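UDP-4-amino-4,6-dideoxy-N-acetyl-beta-L-altrosamine transaminase (Helicobacter pylori, PDB 2FNU) catalyses the PLP-dependent transamination of a UDP-linked 4-keto sugar, the second step in making pseudaminic acid, which modifies flagellin. Local coordinates at residues E43-K48 and N165-G170; A59-Y64 and A88-E93; I78-S83 and V126-A131; F151-S156 and L173-S178. One frame throughout, in Å; residues are numbered along the deposited sequence.

Contact 1 (E43-K48 and N165-G170); sequences EFLGVK and NKKVGG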
loop_
_atom_site.group_PDB
_atom_site.type_symbol
_atom_site.label_atom_id
_atom_site.label_comp_id
_atom_site.label_asym_id
_atom_site.label_seq_id
_atom_site.Cartn_x
_atom_site.Cartn_y
_atom_site.Cartn_z
ATOM N N GLU B 43 -10.112 6.422 -20.529
ATOM C CA GLU B 43 -11.039 7.230 -21.335
ATOM C C GLU B 43 -10.818 8.725 -21.094
ATOM O O GLU B 43 -10.789 9.529 -22.030
ATOM C CB GLU B 43 -12.482 6.830 -21.061
ATOM C CG GLU B 43 -12.742 5.437 -21.573
ATOM C CD GLU B 43 -14.205 5.137 -21.810
ATOM O OE1 GLU B 43 -14.970 6.077 -22.125
ATOM O OE2 GLU B 43 -14.578 3.947 -21.693
ATOM N N PHE B 44 -10.592 9.091 -19.833
ATOM C CA PHE B 44 -10.347 10.486 -19.488
ATOM C C PHE B 44 -9.068 11.036 -20.113
ATOM O O PHE B 44 -9.044 12.172 -20.580
ATOM C CB PHE B 44 -10.292 10.587 -17.957
ATOM C CG PHE B 44 -10.146 11.988 -17.413
ATOM C CD1 PHE B 44 -11.221 12.853 -17.372
ATOM C CD2 PHE B 44 -8.933 12.409 -16.870
ATOM C CE1 PHE B 44 -11.075 14.142 -16.849
ATOM C CE2 PHE B 44 -8.791 13.696 -16.351
ATOM C CZ PHE B 44 -9.861 14.543 -16.333
ATOM N N LEU B 45 -8.006 10.226 -20.112
ATOM C CA LEU B 45 -6.688 10.671 -20.543
ATOM C C LEU B 45 -6.369 10.348 -22.004
ATOM O O LEU B 45 -5.431 10.919 -22.580
ATOM C CB LEU B 45 -5.616 10.035 -19.642
ATOM C CG LEU B 45 -5.707 10.441 -18.169
ATOM C CD1 LEU B 45 -4.769 9.541 -17.381
ATOM C CD2 LEU B 45 -5.361 11.916 -17.990
ATOM N N GLY B 46 -7.111 9.414 -22.589
ATOM C CA GLY B 46 -6.799 8.938 -23.946
ATOM C C GLY B 46 -5.538 8.078 -24.008
ATOM O O GLY B 46 -4.746 8.186 -24.961
ATOM N N VAL B 47 -5.347 7.233 -22.988
ATOM C CA VAL B 47 -4.192 6.331 -22.931
ATOM C C VAL B 47 -4.623 4.879 -23.060
ATOM O O VAL B 47 -5.798 4.547 -22.887
ATOM C CB VAL B 47 -3.331 6.543 -21.650
ATOM C CG1 VAL B 47 -2.743 7.957 -21.646
ATOM C CG2 VAL B 47 -4.126 6.301 -20.386
ATOM N N LYS B 48 -3.653 4.016 -23.358
ATOM C CA LYS B 48 -3.920 2.609 -23.578
ATOM C C LYS B 48 -4.196 1.841 -22.280
ATOM O O LYS B 48 -5.076 0.964 -22.235
ATOM C CB LYS B 48 -2.709 2.016 -24.295
ATOM C CG LYS B 48 -3.008 0.850 -25.161
ATOM C CD LYS B 48 -1.725 0.313 -25.786
ATOM C CE LYS B 48 -1.242 1.120 -26.961
ATOM N NZ LYS B 48 0.024 0.480 -27.504
ATOM N N ASN B 165 -3.174 21.557 -25.304
ATOM C CA ASN B 165 -4.565 21.096 -25.402
ATOM C C ASN B 165 -4.762 19.588 -25.325
ATOM O O ASN B 165 -5.806 19.068 -25.720
ATOM C CB ASN B 165 -5.247 21.658 -26.659
ATOM C CG ASN B 165 -5.161 23.158 -26.716
ATOM O OD1 ASN B 165 -4.424 23.714 -27.525
ATOM N ND2 ASN B 165 -5.846 23.824 -25.805
ATOM N N LYS B 166 -3.757 18.894 -24.788
ATOM C CA LYS B 166 -3.825 17.449 -24.601
ATOM C C LYS B 166 -3.555 17.096 -23.149
ATOM O O LYS B 166 -2.638 17.638 -22.520
ATOM C CB LYS B 166 -2.786 16.765 -25.496
ATOM C CG LYS B 166 -3.116 16.961 -26.993
ATOM C CD LYS B 166 -2.005 16.545 -27.935
ATOM C CE LYS B 166 -0.797 17.448 -27.816
ATOM N NZ LYS B 166 0.206 17.229 -28.927
ATOM N N LYS B 167 -4.330 16.164 -22.614
ATOM C CA LYS B 167 -4.169 15.825 -21.205
ATOM C C LYS B 167 -2.831 15.191 -20.885
ATOM O O LYS B 167 -2.367 14.266 -21.572
ATOM C CB LYS B 167 -5.292 14.899 -20.744
ATOM C CG LYS B 167 -6.587 15.632 -20.552
ATOM C CD LYS B 167 -7.648 14.739 -19.991
ATOM C CE LYS B 167 -8.925 15.528 -19.697
ATOM N NZ LYS B 167 -9.685 15.818 -20.942
ATOM N N VAL B 168 -2.219 15.693 -19.821
ATOM C CA VAL B 168 -1.044 15.046 -19.233
ATOM C C VAL B 168 -1.383 13.589 -18.899
ATOM O O VAL B 168 -2.483 13.300 -18.419
ATOM C CB VAL B 168 -0.625 15.802 -17.968
ATOM C CG1 VAL B 168 0.420 15.007 -17.162
ATOM C CG2 VAL B 168 -0.082 17.189 -18.361
ATOM N N GLY B 169 -0.446 12.682 -19.183
ATOM C CA GLY B 169 -0.656 11.257 -18.920
ATOM C C GLY B 169 -0.111 10.374 -20.025
ATOM O O GLY B 169 0.334 9.263 -19.769
ATOM N N GLY B 170 -0.151 10.868 -21.259
ATOM C CA GLY B 170 0.235 10.035 -22.386
ATOM C C GLY B 170 1.556 10.416 -23.022
ATOM O O GLY B 170 1.965 9.789 -24.007
HETATM O O HOH W 1 -11.364 13.589 -21.243
HETATM O O HOH W 2 -3.142 12.443 -23.365
#
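Lys167 NZ is the best-held polar atom of this contact, and two things grip it: a water and the face of an aromatic ring. The bridging water accepts from Lys167 NZ at 2.8 Å. The same water donates to Phe44 O, so it ties the ammonium group to the last turn of helix 32-45. NZ also stands 4.8 Å from the centroid of the Phe44 ring, only 16° off the ring normal, a cation-pi contact. Lys167 CE lies lower, 3.6 Å from Phe44 CZ and displaced toward the rim of the same face, where it makes a CH-pi contact. The lysine chain is extended at chi2 and chi3 and bends at its last torsion (chi4 77°). On the way, Lys167 CD passes 3.0 Å from Phe44 O. Phe44 has CG anti to its backbone N (chi1 -176°), which turns one face of the ring to the end of the lysine.

A second water donates to both Leu45 O and Lys167 O and bridges the two backbones. Beside it, methyl groups pack on the second backbone: Leu45 CD2 sits 3.2 Å from Val168 O, and Val47 CG1 lies 3.7 Å from Gly170 CA. Gly46, with positive phi, turns the chain out of the helix between these two side chains. Both Leu45 and Val47 also rest on Val194 of strand 191-195. The contact thus joins the end of helix 32-45 to strand 166-167 of a small hairpin. The lysine charge near carbonyls at a helix C-terminus would be favourable, and the ring and the water would share in stabilising it.

Contact 2 (A59-Y64 and A88-E93); sequences ALLTLY and ANMLLE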
loop_
_atom_site.group_PDB
_atom_site.type_symbol
_atom_site.label_atom_id
_atom_site.label_comp_id
_atom_site.label_asym_id
_atom_site.label_seq_id
_atom_site.Cartn_x
_atom_site.Cartn_y
_atom_site.Cartn_z
ATOM N N ALA B 59 2.987 3.222 -6.761
ATOM C CA ALA B 59 3.010 3.346 -8.212
ATOM C C ALA B 59 4.414 3.700 -8.719
ATOM O O ALA B 59 4.909 3.089 -9.685
ATOM C CB ALA B 59 1.997 4.379 -8.654
ATOM N N LEU B 60 5.072 4.661 -8.056
ATOM C CA LEU B 60 6.412 5.074 -8.477
ATOM C C LEU B 60 7.400 3.916 -8.348
ATOM O O LEU B 60 8.198 3.669 -9.263
ATOM C CB LEU B 60 6.907 6.280 -7.648
ATOM C CG LEU B 60 6.323 7.646 -7.995
ATOM C CD1 LEU B 60 6.602 8.652 -6.883
ATOM C CD2 LEU B 60 6.874 8.162 -9.308
ATOM N N LEU B 61 7.356 3.199 -7.219
ATOM C CA LEU B 61 8.275 2.076 -7.041
ATOM C C LEU B 61 8.024 1.041 -8.139
ATOM O O LEU B 61 8.958 0.507 -8.743
ATOM C CB LEU B 61 8.067 1.396 -5.692
ATOM C CG LEU B 61 8.907 0.128 -5.473
ATOM C CD1 LEU B 61 10.392 0.503 -5.367
ATOM C CD2 LEU B 61 8.454 -0.621 -4.221
ATOM N N THR B 62 6.755 0.748 -8.388
ATOM C CA THR B 62 6.409 -0.254 -9.404
ATOM C C THR B 62 6.910 0.160 -10.792
ATOM O O THR B 62 7.453 -0.661 -11.533
ATOM C CB THR B 62 4.891 -0.477 -9.416
ATOM O OG1 THR B 62 4.510 -0.951 -8.118
ATOM C CG2 THR B 62 4.484 -1.521 -10.471
ATOM N N LEU B 63 6.735 1.430 -11.125
ATOM C CA LEU B 63 7.248 1.951 -12.395
ATOM C C LEU B 63 8.783 1.876 -12.447
ATOM O O LEU B 63 9.354 1.378 -13.440
ATOM C CB LEU B 63 6.771 3.396 -12.619
ATOM C CG LEU B 63 7.366 4.061 -13.871
ATOM C CD1 LEU B 63 7.083 3.262 -15.156
ATOM C CD2 LEU B 63 6.755 5.476 -13.956
ATOM N N TYR B 64 9.456 2.377 -11.412
ATOM C CA TYR B 64 10.914 2.432 -11.450
ATOM C C TYR B 64 11.536 1.041 -11.519
ATOM O O TYR B 64 12.590 0.866 -12.142
ATOM C CB TYR B 64 11.444 3.134 -10.200
ATOM C CG TYR B 64 11.146 4.631 -10.080
ATOM C CD1 TYR B 64 11.274 5.265 -8.854
ATOM C CD2 TYR B 64 10.765 5.407 -11.196
ATOM C CE1 TYR B 64 11.067 6.635 -8.708
ATOM C CE2 TYR B 64 10.535 6.776 -11.072
ATOM C CZ TYR B 64 10.699 7.390 -9.806
ATOM O OH TYR B 64 10.496 8.745 -9.638
ATOM N N ALA B 88 12.187 10.763 -5.353
ATOM C CA ALA B 88 13.585 10.330 -5.282
ATOM C C ALA B 88 13.788 9.112 -4.376
ATOM O O ALA B 88 14.627 8.264 -4.693
ATOM C CB ALA B 88 14.491 11.476 -4.838
ATOM N N ASN B 89 13.047 9.012 -3.265
ATOM C CA ASN B 89 13.210 7.838 -2.392
ATOM C C ASN B 89 12.979 6.557 -3.181
ATOM O O ASN B 89 13.645 5.545 -2.950
ATOM C CB ASN B 89 12.211 7.826 -1.224
ATOM C CG ASN B 89 12.616 8.710 -0.034
ATOM O OD1 ASN B 89 11.816 8.879 0.916
ATOM N ND2 ASN B 89 13.811 9.259 -0.055
ATOM N N MET B 90 12.014 6.571 -4.103
ATOM C CA MET B 90 11.722 5.327 -4.837
ATOM C C MET B 90 12.781 5.023 -5.883
ATOM O O MET B 90 12.945 3.865 -6.255
ATOM C CB MET B 90 10.308 5.333 -5.426
ATOM C CG MET B 90 9.199 5.358 -4.373
ATOM S SD MET B 90 9.304 3.942 -3.222
ATOM C CE MET B 90 10.153 4.699 -1.821
ATOM N N LEU B 91 13.540 6.041 -6.295
ATOM C CA LEU B 91 14.733 5.800 -7.112
ATOM C C LEU B 91 15.766 5.024 -6.316
ATOM O O LEU B 91 16.315 4.017 -6.790
ATOM C CB LEU B 91 15.310 7.122 -7.648
ATOM C CG LEU B 91 14.450 7.849 -8.692
ATOM C CD1 LEU B 91 15.004 9.249 -9.003
ATOM C CD2 LEU B 91 14.303 7.051 -10.012
ATOM N N LEU B 92 16.041 5.498 -5.108
ATOM C CA LEU B 92 17.016 4.815 -4.241
ATOM C C LEU B 92 16.592 3.371 -4.010
ATOM O O LEU B 92 17.422 2.468 -4.075
ATOM C CB LEU B 92 17.164 5.531 -2.894
ATOM C CG LEU B 92 17.770 6.943 -2.937
ATOM C CD1 LEU B 92 17.893 7.501 -1.527
ATOM C CD2 LEU B 92 19.131 6.972 -3.649
ATOM N N GLU B 93 15.297 3.152 -3.762
ATOM C CA GLU B 93 14.824 1.797 -3.502
ATOM C C GLU B 93 14.898 0.896 -4.728
ATOM O O GLU B 93 14.819 -0.332 -4.606
ATOM C CB GLU B 93 13.397 1.816 -2.943
ATOM C CG GLU B 93 13.348 2.242 -1.482
ATOM C CD GLU B 93 13.754 1.088 -0.559
ATOM O OE1 GLU B 93 14.948 0.995 -0.166
ATOM O OE2 GLU B 93 12.876 0.241 -0.271
#
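Helices 56-66 and 86-93 pack side by side over the central sheet of the cofactor-binding domain. Their short segments cross at -42°, with the axes 9.0 Å apart at closest approach. Tyr64 and Met90 bury the most surface here. The Tyr64 ring is held on both faces. Leu91 CD2 sits over its centre, 3.5 Å from the ring centroid, in a CH-pi contact. Leu60 C of the tyrosine's own helix lies across the opposite face, toward the rim. At the ring edge Tyr64 CD1 comes 3.3 Å from Met90 C. The phenol reaches past this pair, and Tyr64 OH bonds to Thr87 O.

The domain has the fold type I architecture of PLP enzymes, a mostly parallel seven-stranded sheet of order 3-2-4-5-6-7-1 flanked by helices. Leu60 and Leu63 pack on Val176 of strand 174-178, and Leu60 also touches the PMP.

Met90 is bent at chi2 (-58°) and again at chi3, so its sulfur lies against Leu61 while the end of the chain leads away. Met90 SD lies 3.8 Å from Leu61 CB, and the two side chains cross at about a right angle. Met90 CG meets Leu60 CB at 4.1 Å. One turn on, Leu61 CD1 packs on Glu93 CB, also at 4.1 Å. The Glu93 carboxylate goes to the dimer interface, where OE2 forms a salt bridge with Arg65 and a hydrogen bond with His227, both of the second subunit.

Contact 3 (I78-S83 and V126-A131); sequences ITTPIS and VSVDYA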
loop_
_atom_site.group_PDB
_atom_site.type_symbol
_atom_site.label_atom_id
_atom_site.label_comp_id
_atom_site.label_asym_id
_atom_site.label_seq_id
_atom_site.Cartn_x
_atom_site.Cartn_y
_atom_site.Cartn_z
ATOM N N ILE B 78 18.151 11.289 -14.004
ATOM C CA ILE B 78 18.082 12.727 -13.805
ATOM C C ILE B 78 16.689 13.068 -13.325
ATOM O O ILE B 78 15.697 12.570 -13.855
ATOM C CB ILE B 78 18.371 13.469 -15.128
ATOM C CG1 ILE B 78 19.824 13.240 -15.536
ATOM C CG2 ILE B 78 18.122 14.940 -14.974
ATOM C CD1 ILE B 78 20.069 13.576 -17.017
ATOM N N THR B 79 16.615 13.945 -12.325
ATOM C CA THR B 79 15.306 14.371 -11.817
ATOM C C THR B 79 15.376 15.758 -11.193
ATOM O O THR B 79 16.413 16.425 -11.246
ATOM C CB THR B 79 14.707 13.307 -10.842
ATOM O OG1 THR B 79 13.337 13.627 -10.554
ATOM C CG2 THR B 79 15.523 13.220 -9.560
ATOM N N THR B 80 14.261 16.202 -10.633
ATOM C CA THR B 80 14.185 17.535 -10.031
ATOM C C THR B 80 14.344 17.468 -8.515
ATOM O O THR B 80 13.830 16.532 -7.878
ATOM C CB THR B 80 12.836 18.210 -10.344
ATOM O OG1 THR B 80 12.766 19.477 -9.661
ATOM C CG2 THR B 80 11.634 17.307 -9.948
ATOM N N PRO B 81 15.033 18.463 -7.930
ATOM C CA PRO B 81 15.112 18.522 -6.474
ATOM C C PRO B 81 13.866 19.149 -5.845
ATOM O O PRO B 81 13.731 19.105 -4.633
ATOM C CB PRO B 81 16.332 19.424 -6.237
ATOM C CG PRO B 81 16.322 20.376 -7.393
ATOM C CD PRO B 81 15.807 19.542 -8.577
ATOM N N ILE B 82 13.006 19.761 -6.664
ATOM C CA ILE B 82 11.766 20.387 -6.164
ATOM C C ILE B 82 10.606 19.443 -6.434
ATOM O O ILE B 82 9.868 19.571 -7.420
ATOM C CB ILE B 82 11.540 21.817 -6.745
ATOM C CG1 ILE B 82 12.724 22.726 -6.381
ATOM C CG2 ILE B 82 10.255 22.448 -6.196
ATOM C CD1 ILE B 82 12.994 22.844 -4.848
ATOM N N SER B 83 10.500 18.451 -5.555
ATOM C CA SER B 83 9.384 17.507 -5.577
ATOM C C SER B 83 9.210 16.983 -4.189
ATOM O O SER B 83 10.059 17.237 -3.316
ATOM C CB SER B 83 9.648 16.323 -6.509
ATOM O OG SER B 83 8.434 15.590 -6.635
ATOM N N VAL B 126 13.253 11.731 -14.860
ATOM C CA VAL B 126 11.944 11.792 -14.189
ATOM C C VAL B 126 11.613 13.262 -13.921
ATOM O O VAL B 126 12.281 13.904 -13.108
ATOM C CB VAL B 126 11.938 11.027 -12.837
ATOM C CG1 VAL B 126 10.592 11.244 -12.104
ATOM C CG2 VAL B 126 12.203 9.538 -13.063
ATOM N N SER B 127 10.604 13.787 -14.615
ATOM C CA SER B 127 10.129 15.150 -14.376
ATOM C C SER B 127 8.907 15.122 -13.455
ATOM O O SER B 127 8.284 14.068 -13.271
ATOM C CB SER B 127 9.770 15.847 -15.698
ATOM O OG SER B 127 8.785 15.097 -16.406
ATOM N N VAL B 128 8.577 16.288 -12.912
ATOM C CA VAL B 128 7.409 16.471 -12.049
ATOM C C VAL B 128 6.623 17.687 -12.543
ATOM O O VAL B 128 7.206 18.755 -12.793
ATOM C CB VAL B 128 7.860 16.753 -10.601
ATOM C CG1 VAL B 128 6.667 17.140 -9.700
ATOM C CG2 VAL B 128 8.574 15.522 -10.051
ATOM N N ASP B 129 5.304 17.543 -12.667
ATOM C CA ASP B 129 4.465 18.670 -13.081
ATOM C C ASP B 129 4.131 19.435 -11.810
ATOM O O ASP B 129 3.137 19.153 -11.130
ATOM C CB ASP B 129 3.215 18.154 -13.783
ATOM C CG ASP B 129 3.546 17.311 -14.997
ATOM O OD1 ASP B 129 4.460 17.698 -15.770
ATOM O OD2 ASP B 129 2.920 16.248 -15.167
ATOM N N TYR B 130 4.986 20.398 -11.471
ATOM C CA TYR B 130 4.856 21.080 -10.192
ATOM C C TYR B 130 3.575 21.908 -10.133
ATOM O O TYR B 130 3.324 22.744 -11.009
ATOM C CB TYR B 130 6.076 21.974 -9.958
ATOM C CG TYR B 130 5.989 22.758 -8.669
ATOM C CD1 TYR B 130 5.423 24.028 -8.653
ATOM C CD2 TYR B 130 6.459 22.223 -7.483
ATOM C CE1 TYR B 130 5.322 24.756 -7.484
ATOM C CE2 TYR B 130 6.371 22.941 -6.291
ATOM C CZ TYR B 130 5.789 24.201 -6.307
ATOM O OH TYR B 130 5.705 24.936 -5.143
ATOM N N ALA B 131 2.795 21.677 -9.061
ATOM C CA ALA B 131 1.520 22.363 -8.814
ATOM C C ALA B 131 0.429 21.988 -9.798
ATOM O O ALA B 131 -0.671 22.534 -9.732
ATOM C CB ALA B 131 1.698 23.909 -8.756
#
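The Tyr130 ring is the large flat group here. Ile82 CG2 approaches it obliquely, 3.9 Å from Tyr130 CE2. The ring of Phe340, from helix 335-343, meets Tyr130 edge-to-face, and Tyr130 OH bonds to the backbone O of His315, a substrate-binding residue. The two segments hold the C-terminal ends of neighbouring parallel strands, 76-79 and 122-128, in the central sheet of a fold type I PLP enzyme, and the loops that follow. These loops run on to the active site, as is usual for this fold.

The strands are joined by the bond from Val126 N to Ile78 O, 2.8 Å long. It is nearly straight, with an angle of 166° at the hydrogen, and runs almost along the C=O axis. The next link uses a side chain. Thr79 OG1 is anti to its backbone N (chi1 -170°), lies alongside Val126 and donates to Val126 O at 2.8 Å. The hydroxyl comes in above the carbonyl plane, 27° out of it. Beyond Thr79 the first chain leaves the sheet. Thr80 OG1 accepts from Ile82 N at 3.0 Å, an ST turn that bends the loop back toward Val128.

Val128 reaches toward Thr80 and Ser83, crossing Thr80 at about a right angle. Ser83 and Val128 both touch the PMP, and Ser83 OG is hydrogen-bonded to Thr87 OG1. Val128 CG2 meets two partners in directions about perpendicular to each other: it lies 3.5 Å from Thr80 CG2 and 3.4 Å from Ser83 OG.

Contact 4 (F151-S156 and L173-S178); sequences FLSDSS and LASVFS. With PMP (4'-deoxy-4'-aminopyridoxal-5'-phosphate), chain E.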
loop_
_atom_site.group_PDB
_atom_site.type_symbol
_atom_site.label_atom_id
_atom_site.label_comp_id
_atom_site.label_asym_id
_atom_site.label_seq_id
_atom_site.Cartn_x
_atom_site.Cartn_y
_atom_site.Cartn_z
ATOM N N PHE B 151 11.675 8.469 -20.656
ATOM C CA PHE B 151 11.006 9.643 -20.064
ATOM C C PHE B 151 9.927 9.127 -19.114
ATOM O O PHE B 151 8.970 8.491 -19.552
ATOM C CB PHE B 151 10.418 10.498 -21.203
ATOM C CG PHE B 151 9.561 11.665 -20.770
ATOM C CD1 PHE B 151 8.675 12.232 -21.679
ATOM C CD2 PHE B 151 9.661 12.229 -19.499
ATOM C CE1 PHE B 151 7.866 13.321 -21.322
ATOM C CE2 PHE B 151 8.843 13.320 -19.140
ATOM C CZ PHE B 151 7.957 13.858 -20.064
ATOM N N LEU B 152 10.104 9.385 -17.817
ATOM C CA LEU B 152 9.118 9.000 -16.803
ATOM C C LEU B 152 8.565 10.280 -16.184
ATOM O O LEU B 152 9.302 11.235 -15.963
ATOM C CB LEU B 152 9.742 8.119 -15.714
ATOM C CG LEU B 152 10.557 6.913 -16.211
ATOM C CD1 LEU B 152 11.245 6.187 -15.056
ATOM C CD2 LEU B 152 9.653 5.972 -17.002
ATOM N N SER B 153 7.258 10.314 -15.936
ATOM C CA SER B 153 6.624 11.550 -15.469
ATOM C C SER B 153 5.921 11.343 -14.127
ATOM O O SER B 153 4.972 10.560 -14.061
ATOM C CB SER B 153 5.598 12.023 -16.501
ATOM O OG SER B 153 4.982 13.266 -16.125
ATOM N N ASP B 154 6.392 12.020 -13.078
ATOM C CA ASP B 154 5.643 12.078 -11.823
ATOM C C ASP B 154 4.614 13.204 -11.941
ATOM O O ASP B 154 4.891 14.379 -11.644
ATOM C CB ASP B 154 6.574 12.271 -10.613
ATOM C CG ASP B 154 5.806 12.256 -9.307
ATOM O OD1 ASP B 154 6.443 12.230 -8.240
ATOM O OD2 ASP B 154 4.543 12.250 -9.367
ATOM N N SER B 155 3.438 12.823 -12.430
ATOM C CA SER B 155 2.328 13.737 -12.667
ATOM C C SER B 155 1.368 13.690 -11.479
ATOM O O SER B 155 0.172 13.931 -11.629
ATOM C CB SER B 155 1.623 13.372 -13.981
ATOM O OG SER B 155 2.524 13.573 -15.078
ATOM N N SER B 156 1.900 13.442 -10.280
ATOM C CA SER B 156 1.041 13.250 -9.108
ATOM C C SER B 156 0.091 14.413 -8.869
ATOM O O SER B 156 -1.029 14.193 -8.376
ATOM C CB SER B 156 1.880 13.013 -7.850
ATOM O OG SER B 156 2.424 11.702 -7.846
ATOM N N LEU B 173 6.940 7.624 -21.254
ATOM C CA LEU B 173 6.835 6.168 -21.283
ATOM C C LEU B 173 5.713 5.731 -20.343
ATOM O O LEU B 173 4.886 4.870 -20.686
ATOM C CB LEU B 173 8.162 5.527 -20.875
ATOM C CG LEU B 173 8.092 4.009 -20.725
ATOM C CD1 LEU B 173 7.647 3.327 -22.048
ATOM C CD2 LEU B 173 9.422 3.453 -20.256
ATOM N N ALA B 174 5.687 6.336 -19.159
ATOM C CA ALA B 174 4.580 6.139 -18.236
ATOM C C ALA B 174 4.509 7.346 -17.322
ATOM O O ALA B 174 5.524 8.031 -17.123
ATOM C CB ALA B 174 4.784 4.864 -17.424
ATOM N N SER B 175 3.323 7.576 -16.764
ATOM C CA SER B 175 3.088 8.706 -15.873
ATOM C C SER B 175 2.367 8.246 -14.613
ATOM O O SER B 175 1.552 7.327 -14.660
ATOM C CB SER B 175 2.241 9.763 -16.578
ATOM O OG SER B 175 2.873 10.196 -17.789
ATOM N N VAL B 176 2.675 8.898 -13.503
ATOM C CA VAL B 176 2.077 8.542 -12.213
ATOM C C VAL B 176 1.138 9.654 -11.773
ATOM O O VAL B 176 1.466 10.826 -11.921
ATOM C CB VAL B 176 3.171 8.322 -11.155
ATOM C CG1 VAL B 176 2.592 8.263 -9.725
ATOM C CG2 VAL B 176 3.975 7.062 -11.519
ATOM N N PHE B 177 -0.027 9.278 -11.228
ATOM C CA PHE B 177 -0.928 10.227 -10.567
ATOM C C PHE B 177 -1.151 9.812 -9.117
ATOM O O PHE B 177 -1.064 8.635 -8.787
ATOM C CB PHE B 177 -2.280 10.262 -11.288
ATOM C CG PHE B 177 -2.191 10.775 -12.705
ATOM C CD1 PHE B 177 -2.145 9.887 -13.774
ATOM C CD2 PHE B 177 -2.115 12.127 -12.965
ATOM C CE1 PHE B 177 -2.050 10.358 -15.087
ATOM C CE2 PHE B 177 -2.012 12.613 -14.281
ATOM C CZ PHE B 177 -1.981 11.730 -15.341
ATOM N N SER B 178 -1.465 10.780 -8.263
ATOM C CA SER B 178 -1.821 10.468 -6.883
ATOM C C SER B 178 -3.273 10.832 -6.632
ATOM O O SER B 178 -3.760 11.849 -7.122
ATOM C CB SER B 178 -0.944 11.277 -5.908
ATOM O OG SER B 178 -1.350 11.078 -4.549
HETATM N N1 PMP E . 5.060 12.713 -5.982
HETATM C C2 PMP E . 4.616 13.981 -5.709
HETATM C C2A PMP E . 5.015 15.104 -6.638
HETATM C C3 PMP E . 3.800 14.195 -4.589
HETATM O O3 PMP E . 3.318 15.443 -4.315
HETATM C C4 PMP E . 3.457 13.121 -3.734
HETATM C C4A PMP E . 2.651 13.336 -2.471
HETATM N N4A PMP E . 2.914 14.620 -1.858
HETATM C C5 PMP E . 3.874 11.830 -4.075
HETATM C C6 PMP E . 4.624 11.649 -5.236
HETATM C C5A PMP E . 3.510 10.621 -3.231
HETATM O O4P PMP E . 2.151 10.327 -3.499
HETATM P P PMP E . 1.292 9.472 -2.432
HETATM O O1P PMP E . 0.991 10.415 -1.290
HETATM O O2P PMP E . 0.031 9.113 -3.159
HETATM O O3P PMP E . 2.076 8.255 -2.023
#
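Asp154 has CG anti to its backbone N (chi1 -177°), and Ser178 has OG anti to its own (chi1 175°). Ser156 OG sits beside its backbone N instead (chi1 -75°). These torsions bring a carboxylate and two hydroxyls to the PMP at the C-terminal ends of parallel strands 150-154 and 174-178.

The strands are tied by Ser153 N to Ala174 O and by Val176 N to Ser153 O, the latter 2.9 Å and nearly along the C=O axis. Ser153 and Ser175 share one face, away from the cofactor, with Ser153 CB 3.5 Å from Ser175 OG. Asp154 and Val176 share the other. After Asp154 the chain turns, and Ser155 O comes 3.2 Å from Phe177 CD2.

Asp154 OD2 takes two bonds from Ser156. The backbone N, 3.0 Å from it, uses the anti lone pair and closes an Asx turn. Ser156 OG, 2.7 Å from OD2, uses the syn lone pair. This double grip fixes the rotation of the carboxylate. Its other oxygen, Asp154 OD1, lies 2.7 Å from PMP N1 and also bonds to Thr87 OG1. At the far end of the cofactor Ser178 OG donates to PMP O2P at 2.8 Å. A buried carboxylate so close to the ring nitrogen would favour a protonated pyridine, consistent with the electron sink that fold type I aminotransferases use.

How the contacts relate
Contacts 2, 3 and 4 are buried in the cofactor domain; contact 1 is only partly buried, and it alone relies on bridging waters and a cation over a ring. Contacts 3 and 4 lie in one sheet, on neighbouring strands 122-128 and 150-154. Contact 4 rests mainly on backbone hydrogen bonds, contact 3 on one backbone bond and one from a threonine hydroxyl. Asp129 and Ser155 join them through their side chains. Contact 2 is apolar helix packing on one face of that sheet: Tyr64 touches Leu152 of contact 4 and Val126 of contact 3. Contact 1 meets the sheet through Val168 on Ser155 and Leu45 on Phe177. Contacts 2, 3 and 4 all reach PMP; contact 1 does not.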